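Local coordinates for LbaCas13a H328A (C2c2) (Lachnospiraceae bacterium NK4A179, PDB 5WLH), which binds its precursor CRISPR RNA and, as a Cas13a effector, probably cleaves RNA once guided to a matching target, at residues L1158-I1168 with Y1187-V1198. Residues are numbered along the deposited sequence; the frame is centred on the assembly and turned at random.
Sequences LDYQGKKNRKI and YYVDKDSSEWTV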
# COMPACT_ATOMS: atom_id res chain seq x y z
N LEU A 1158 -33.58 17.77 -10.23
CA LEU A 1158 -34.24 16.92 -11.22
C LEU A 1158 -35.65 16.63 -10.75
O LEU A 1158 -35.85 16.21 -9.61
CB LEU A 1158 -33.48 15.62 -11.44
CG LEU A 1158 -32.32 15.62 -12.43
CD1 LEU A 1158 -31.42 14.41 -12.16
CD2 LEU A 1158 -32.81 15.63 -13.88
N ASP A 1159 -36.63 16.87 -11.61
CA ASP A 1159 -38.02 16.57 -11.28
C ASP A 1159 -38.50 15.53 -12.29
O ASP A 1159 -39.16 15.86 -13.28
CB ASP A 1159 -38.87 17.83 -11.32
CG ASP A 1159 -40.31 17.57 -10.92
OD1 ASP A 1159 -40.58 16.54 -10.28
OD2 ASP A 1159 -41.16 18.41 -11.27
N TYR A 1160 -38.16 14.27 -12.03
CA TYR A 1160 -38.49 13.19 -12.95
C TYR A 1160 -39.93 12.77 -12.72
O TYR A 1160 -40.29 12.35 -11.62
CB TYR A 1160 -37.56 12.01 -12.76
CG TYR A 1160 -37.88 10.86 -13.68
CD1 TYR A 1160 -37.68 10.97 -15.05
CD2 TYR A 1160 -38.39 9.67 -13.19
CE1 TYR A 1160 -37.98 9.93 -15.90
CE2 TYR A 1160 -38.70 8.61 -14.03
CZ TYR A 1160 -38.49 8.75 -15.38
OH TYR A 1160 -38.78 7.71 -16.24
N GLN A 1161 -40.76 12.90 -13.76
CA GLN A 1161 -42.19 12.65 -13.64
C GLN A 1161 -42.63 11.38 -14.35
O GLN A 1161 -43.83 11.18 -14.52
CB GLN A 1161 -42.98 13.85 -14.18
CG GLN A 1161 -42.89 15.08 -13.30
CD GLN A 1161 -42.97 16.37 -14.10
OE1 GLN A 1161 -43.41 16.38 -15.25
NE2 GLN A 1161 -42.53 17.48 -13.49
N GLY A 1162 -41.69 10.52 -14.76
CA GLY A 1162 -42.05 9.21 -15.27
C GLY A 1162 -42.77 8.35 -14.25
O GLY A 1162 -43.12 8.84 -13.17
N LYS A 1163 -43.00 7.07 -14.55
CA LYS A 1163 -43.74 6.23 -13.62
C LYS A 1163 -42.97 6.03 -12.32
O LYS A 1163 -43.56 6.04 -11.23
CB LYS A 1163 -44.06 4.87 -14.25
CG LYS A 1163 -45.12 4.10 -13.47
CD LYS A 1163 -45.43 2.74 -14.08
CE LYS A 1163 -46.54 2.02 -13.30
NZ LYS A 1163 -47.24 2.91 -12.34
N LYS A 1164 -41.65 5.87 -12.41
CA LYS A 1164 -40.79 5.84 -11.22
C LYS A 1164 -40.37 7.28 -10.88
O LYS A 1164 -39.20 7.65 -10.95
CB LYS A 1164 -39.59 4.94 -11.46
CG LYS A 1164 -39.95 3.50 -11.78
CD LYS A 1164 -38.70 2.70 -12.13
CE LYS A 1164 -38.75 1.30 -11.55
NZ LYS A 1164 -38.35 1.27 -10.11
N ASN A 1165 -41.37 8.08 -10.52
CA ASN A 1165 -41.14 9.51 -10.37
C ASN A 1165 -40.26 9.80 -9.16
O ASN A 1165 -40.31 9.11 -8.13
CB ASN A 1165 -42.47 10.26 -10.21
CG ASN A 1165 -43.26 9.78 -9.02
OD1 ASN A 1165 -43.60 8.60 -8.91
ND2 ASN A 1165 -43.55 10.70 -8.10
N ARG A 1166 -39.45 10.85 -9.28
CA ARG A 1166 -38.59 11.24 -8.18
C ARG A 1166 -38.10 12.65 -8.41
O ARG A 1166 -37.83 13.04 -9.55
CB ARG A 1166 -37.40 10.28 -8.02
CG ARG A 1166 -36.87 10.23 -6.61
CD ARG A 1166 -35.89 9.08 -6.35
NE ARG A 1166 -35.85 8.77 -4.93
CZ ARG A 1166 -34.87 8.11 -4.32
NH1 ARG A 1166 -33.83 7.68 -5.02
NH2 ARG A 1166 -34.93 7.87 -3.01
N LYS A 1167 -38.01 13.42 -7.34
CA LYS A 1167 -37.41 14.74 -7.37
C LYS A 1167 -36.09 14.66 -6.63
O LYS A 1167 -36.04 14.16 -5.50
CB LYS A 1167 -38.32 15.79 -6.74
CG LYS A 1167 -37.86 17.22 -7.00
CD LYS A 1167 -38.73 18.23 -6.27
CE LYS A 1167 -38.55 19.63 -6.85
NZ LYS A 1167 -39.35 20.63 -6.09
N ILE A 1168 -35.03 15.16 -7.26
CA ILE A 1168 -33.66 15.08 -6.76
C ILE A 1168 -33.15 16.50 -6.61
O ILE A 1168 -32.92 17.19 -7.61
CB ILE A 1168 -32.75 14.29 -7.71
CG1 ILE A 1168 -33.45 13.05 -8.26
CG2 ILE A 1168 -31.42 13.96 -7.03
CD1 ILE A 1168 -33.59 11.94 -7.26
N TYR A 1187 -30.72 9.34 -14.15
CA TYR A 1187 -31.80 9.97 -14.90
C TYR A 1187 -31.20 10.64 -16.12
O TYR A 1187 -30.20 11.36 -16.00
CB TYR A 1187 -32.53 11.01 -14.05
CG TYR A 1187 -33.15 10.42 -12.82
CD1 TYR A 1187 -32.40 10.22 -11.67
CD2 TYR A 1187 -34.48 10.02 -12.82
CE1 TYR A 1187 -32.96 9.66 -10.55
CE2 TYR A 1187 -35.06 9.46 -11.69
CZ TYR A 1187 -34.28 9.26 -10.56
OH TYR A 1187 -34.81 8.70 -9.43
N TYR A 1188 -31.79 10.41 -17.28
CA TYR A 1188 -31.18 10.93 -18.50
C TYR A 1188 -32.23 10.92 -19.60
O TYR A 1188 -33.30 10.33 -19.46
CB TYR A 1188 -29.96 10.12 -18.93
CG TYR A 1188 -30.26 8.68 -19.24
CD1 TYR A 1188 -30.37 7.73 -18.22
CD2 TYR A 1188 -30.45 8.26 -20.54
CE1 TYR A 1188 -30.66 6.42 -18.50
CE2 TYR A 1188 -30.71 6.95 -20.84
CZ TYR A 1188 -30.83 6.03 -19.81
OH TYR A 1188 -31.12 4.72 -20.12
N VAL A 1189 -31.89 11.58 -20.71
CA VAL A 1189 -32.74 11.57 -21.89
C VAL A 1189 -32.22 10.49 -22.81
O VAL A 1189 -31.06 10.55 -23.26
CB VAL A 1189 -32.79 12.95 -22.57
CG1 VAL A 1189 -33.67 12.88 -23.84
CG2 VAL A 1189 -33.35 13.97 -21.62
N ASP A 1190 -33.05 9.49 -23.06
CA ASP A 1190 -32.63 8.32 -23.80
C ASP A 1190 -32.29 8.68 -25.24
O ASP A 1190 -32.95 9.52 -25.86
CB ASP A 1190 -33.72 7.25 -23.77
CG ASP A 1190 -33.36 6.07 -24.62
OD1 ASP A 1190 -32.40 5.35 -24.24
OD2 ASP A 1190 -34.00 5.86 -25.67
N LYS A 1191 -31.26 8.01 -25.76
CA LYS A 1191 -30.79 8.26 -27.11
C LYS A 1191 -31.91 8.08 -28.13
O LYS A 1191 -32.14 8.95 -28.98
CB LYS A 1191 -29.64 7.29 -27.43
CG LYS A 1191 -28.34 7.43 -26.59
CD LYS A 1191 -28.40 6.89 -25.12
CE LYS A 1191 -26.95 6.63 -24.66
NZ LYS A 1191 -26.68 6.67 -23.23
N ASP A 1192 -32.63 6.96 -28.05
CA ASP A 1192 -33.55 6.57 -29.11
C ASP A 1192 -34.94 7.17 -28.94
O ASP A 1192 -35.58 7.53 -29.93
CB ASP A 1192 -33.65 5.05 -29.17
CG ASP A 1192 -32.28 4.39 -29.20
OD1 ASP A 1192 -31.44 4.80 -30.03
OD2 ASP A 1192 -32.04 3.47 -28.38
N SER A 1193 -35.42 7.29 -27.71
CA SER A 1193 -36.73 7.88 -27.46
C SER A 1193 -36.69 9.40 -27.39
O SER A 1193 -37.75 10.04 -27.50
CB SER A 1193 -37.31 7.34 -26.14
OG SER A 1193 -36.64 7.92 -25.03
N SER A 1194 -35.51 9.98 -27.19
CA SER A 1194 -35.32 11.41 -26.94
C SER A 1194 -36.18 11.91 -25.78
O SER A 1194 -36.48 13.10 -25.70
CB SER A 1194 -35.58 12.26 -28.20
OG SER A 1194 -34.55 12.09 -29.15
N GLU A 1195 -36.52 11.01 -24.85
CA GLU A 1195 -37.35 11.33 -23.69
C GLU A 1195 -36.63 10.98 -22.39
O GLU A 1195 -35.78 10.09 -22.36
CB GLU A 1195 -38.67 10.55 -23.74
CG GLU A 1195 -39.55 11.01 -24.90
CD GLU A 1195 -40.75 10.11 -25.11
OE1 GLU A 1195 -40.78 9.01 -24.53
OE2 GLU A 1195 -41.67 10.53 -25.85
N TRP A 1196 -37.00 11.67 -21.30
CA TRP A 1196 -36.41 11.37 -20.00
C TRP A 1196 -36.77 9.97 -19.56
O TRP A 1196 -37.90 9.50 -19.72
CB TRP A 1196 -36.88 12.36 -18.94
CG TRP A 1196 -36.22 13.67 -19.05
CD1 TRP A 1196 -36.70 14.77 -19.70
CD2 TRP A 1196 -34.95 14.03 -18.51
NE1 TRP A 1196 -35.79 15.81 -19.59
CE2 TRP A 1196 -34.71 15.37 -18.86
CE3 TRP A 1196 -33.98 13.33 -17.77
CZ2 TRP A 1196 -33.54 16.05 -18.49
CZ3 TRP A 1196 -32.83 14.01 -17.40
CH2 TRP A 1196 -32.61 15.35 -17.77
N THR A 1197 -35.79 9.30 -18.96
CA THR A 1197 -36.01 7.99 -18.38
C THR A 1197 -35.10 7.89 -17.17
O THR A 1197 -34.28 8.77 -16.90
CB THR A 1197 -35.74 6.87 -19.38
OG1 THR A 1197 -36.18 5.62 -18.84
CG2 THR A 1197 -34.25 6.80 -19.73
N VAL A 1198 -35.28 6.81 -16.42
CA VAL A 1198 -34.39 6.48 -15.31
C VAL A 1198 -33.95 5.03 -15.50
O VAL A 1198 -34.77 4.17 -15.84
CB VAL A 1198 -35.06 6.70 -13.94
CG1 VAL A 1198 -36.37 5.91 -13.82
CG2 VAL A 1198 -34.10 6.34 -12.79
O HOH W 1 -36.84 6.96 -9.98
O HOH W 2 -33.14 7.39 -7.65
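Y1160 and Y1187 carry this contact, their rings lying obliquely with planes 58° apart and centroids 5.3 Å from each other. The CD2-CE2 side of Y1187 lies against the root of Y1160, with Y1187 CD2 3.6 Å from Y1160 CG. Because Y1160 has CG anti to its backbone N (chi1 179°), its ring reaches across to the other hairpin, which sets W1196 O in plane at the ring edge and V1198 CB over one face, toward the rim. Its own turn supplies G1162 N over the centre of the opposite face and K1164 O at the edge. V1198 fills the angle beside the tyrosine pair, CG2 over a face of Y1187 and CG1 3.6 Å from Y1160 CE2. Beyond them L1158 splits its branches, CD1 touching Y1187 CB and CD2 meeting W1196 CZ3 at 3.9 Å, while I1168 CD1 approaches Y1187 CE1. No direct hydrogen bond joins the segments; two waters instead bridge Y1187 OH, one to K1164 O and the other to R1166 NH1. R1166 NE is bonded to K468 O, which steadies the guanidinium. The nearest atom lies about 25 Å from the bound RNA. Strand 470-472, parallel to 1166-1169, extends the first hairpin into a mixed three-stranded sheet. With strands 1158-1160 and 1196-1198 crossing at -88°, this is a near-orthogonal packing of two β-hairpins, Y1187 buried between them and Y1160 and W1196 toward the outside.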